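Local structure of type III secretion system effector HopBA1 (Pseudomonas syringae pv. aptata, 5T09) at residues Leu157-Lys160 against Lys161-Leu165. The protein acts as a bacterial virulence effector that the Arabidopsis resistance protein RBA1 recognises, enhancing RBA1 self-association and so triggering plant cell death. Residues are numbered along the deposited sequence; the frame is centred on the assembly and turned at random.
Sequences LYMK and KRLAL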
loop_
_atom_site.group_PDB
_atom_site.type_symbol
_atom_site.label_atom_id
_atom_site.label_comp_id
_atom_site.label_asym_id
_atom_site.label_seq_id
_atom_site.Cartn_x
_atom_site.Cartn_y
_atom_site.Cartn_z
ATOM N N LEU A 157 21.591 5.461 -5.817
ATOM C CA LEU A 157 21.836 4.034 -5.626
ATOM C C LEU A 157 20.900 3.452 -4.575
ATOM O O LEU A 157 20.387 2.340 -4.740
ATOM C CB LEU A 157 23.291 3.792 -5.231
ATOM C CG LEU A 157 24.334 3.966 -6.332
ATOM C CD1 LEU A 157 25.725 3.990 -5.736
ATOM C CD2 LEU A 157 24.215 2.855 -7.365
ATOM N N TYR A 158 20.665 4.193 -3.487
ATOM C CA TYR A 158 19.795 3.701 -2.423
ATOM C C TYR A 158 18.420 3.331 -2.966
ATOM O O TYR A 158 17.898 2.247 -2.679
ATOM C CB TYR A 158 19.674 4.756 -1.320
ATOM C CG TYR A 158 18.752 4.356 -0.188
ATOM C CD1 TYR A 158 19.243 3.683 0.923
ATOM C CD2 TYR A 158 17.394 4.650 -0.231
ATOM C CE1 TYR A 158 18.411 3.312 1.962
ATOM C CE2 TYR A 158 16.552 4.280 0.801
ATOM C CZ TYR A 158 17.067 3.612 1.897
ATOM O OH TYR A 158 16.235 3.241 2.929
HETATM N N MSE A 159 17.822 4.214 -3.758
HETATM C CA MSE A 159 16.486 3.965 -4.283
HETATM C C MSE A 159 16.503 2.813 -5.288
HETATM O O MSE A 159 15.606 1.973 -5.284
HETATM C CB MSE A 159 15.918 5.232 -4.930
HETATM C CG MSE A 159 14.416 5.181 -5.210
HETATM SE SE MSE A 159 13.310 4.790 -3.636
HETATM C CE MSE A 159 14.057 6.092 -2.386
ATOM N N LYS A 160 17.527 2.774 -6.145
ATOM C CA LYS A 160 17.668 1.655 -7.073
ATOM C C LYS A 160 17.784 0.335 -6.322
ATOM O O LYS A 160 17.184 -0.670 -6.720
ATOM C CB LYS A 160 18.890 1.852 -7.971
ATOM C CG LYS A 160 18.895 3.134 -8.785
ATOM C CD LYS A 160 18.019 3.026 -10.014
ATOM C CE LYS A 160 18.204 4.230 -10.916
ATOM N NZ LYS A 160 17.348 4.147 -12.128
ATOM N N LYS A 161 18.565 0.312 -5.239
ATOM C CA LYS A 161 18.700 -0.911 -4.457
ATOM C C LYS A 161 17.378 -1.288 -3.801
ATOM O O LYS A 161 16.991 -2.462 -3.803
ATOM C CB LYS A 161 19.798 -0.747 -3.408
ATOM C CG LYS A 161 21.199 -0.596 -3.996
ATOM C CD LYS A 161 22.219 -0.185 -2.938
ATOM C CE LYS A 161 23.599 0.035 -3.544
ATOM N NZ LYS A 161 24.562 0.605 -2.560
ATOM N N ARG A 162 16.665 -0.305 -3.247
ATOM C CA ARG A 162 15.357 -0.577 -2.658
ATOM C C ARG A 162 14.405 -1.177 -3.683
ATOM O O ARG A 162 13.674 -2.128 -3.381
ATOM C CB ARG A 162 14.766 0.707 -2.076
ATOM C CG ARG A 162 15.491 1.241 -0.850
ATOM C CD ARG A 162 15.145 0.439 0.391
ATOM N NE ARG A 162 13.707 0.389 0.633
ATOM C CZ ARG A 162 13.114 -0.496 1.427
ATOM N NH1 ARG A 162 13.832 -1.414 2.061
ATOM N NH2 ARG A 162 11.798 -0.468 1.582
ATOM N N LEU A 163 14.395 -0.635 -4.903
ATOM C CA LEU A 163 13.483 -1.136 -5.927
ATOM C C LEU A 163 13.820 -2.551 -6.367
ATOM O O LEU A 163 12.968 -3.215 -6.967
ATOM C CB LEU A 163 13.480 -0.205 -7.138
ATOM C CG LEU A 163 12.337 0.814 -7.132
ATOM C CD1 LEU A 163 12.372 1.679 -5.878
ATOM C CD2 LEU A 163 12.385 1.676 -8.383
ATOM N N ALA A 164 15.029 -3.035 -6.080
ATOM C CA ALA A 164 15.354 -4.421 -6.398
ATOM C C ALA A 164 14.483 -5.398 -5.622
ATOM O O ALA A 164 14.379 -6.566 -6.013
ATOM C CB ALA A 164 16.831 -4.699 -6.109
ATOM N N LEU A 165 13.852 -4.947 -4.538
ATOM C CA LEU A 165 13.006 -5.808 -3.724
ATOM C C LEU A 165 11.620 -6.016 -4.315
ATOM O O LEU A 165 10.874 -6.854 -3.802
ATOM C CB LEU A 165 12.858 -5.221 -2.318
ATOM C CG LEU A 165 14.134 -5.053 -1.497
ATOM C CD1 LEU A 165 13.810 -4.375 -0.176
ATOM C CD2 LEU A 165 14.810 -6.396 -1.262
#
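Tyr158 and Arg162, one helical turn apart, make the closely packed side of this contact. Arg162 CG sits over one face of the phenol ring, 4.0 Å from the Tyr158 ring centroid and 27° off its normal, which qualifies as a CH-pi contact; the nearest ring atom, Tyr158 CE2, is 3.6 Å from Arg162 CG. The Tyr158 chi1 of 178° sets CG opposite the backbone N and beside the carbonyl carbon; ring and arginine point the same way, their planes 24° apart. Bends at chi2 and chi3 carry the guanidinium on to Glu83, with which NH2 forms a salt bridge, while Met144 and His193 also touch Arg162. Contacts on the flanks are sparser. Exposed Lys161 extends past Leu157, its CE 4.1 Å from Leu157 CB; on another flank the selenium (SE) of Met159, present as selenomethionine, lies 3.9 Å from Leu163 CD1. Three regular i to i+4 backbone bonds, from Lys161 N, Arg162 N and Leu163 N, precede a weak one, Ala164 N to Lys160 O at 3.3 Å. Ala164 N also bonds to Lys161 O, and Leu165 N to Arg162 O (3.1 Å). Such i to i+4 pairing, giving way to i to i+3 bonds, is characteristic of an alpha-helix's C-terminal turn, here leading toward helix 166-179.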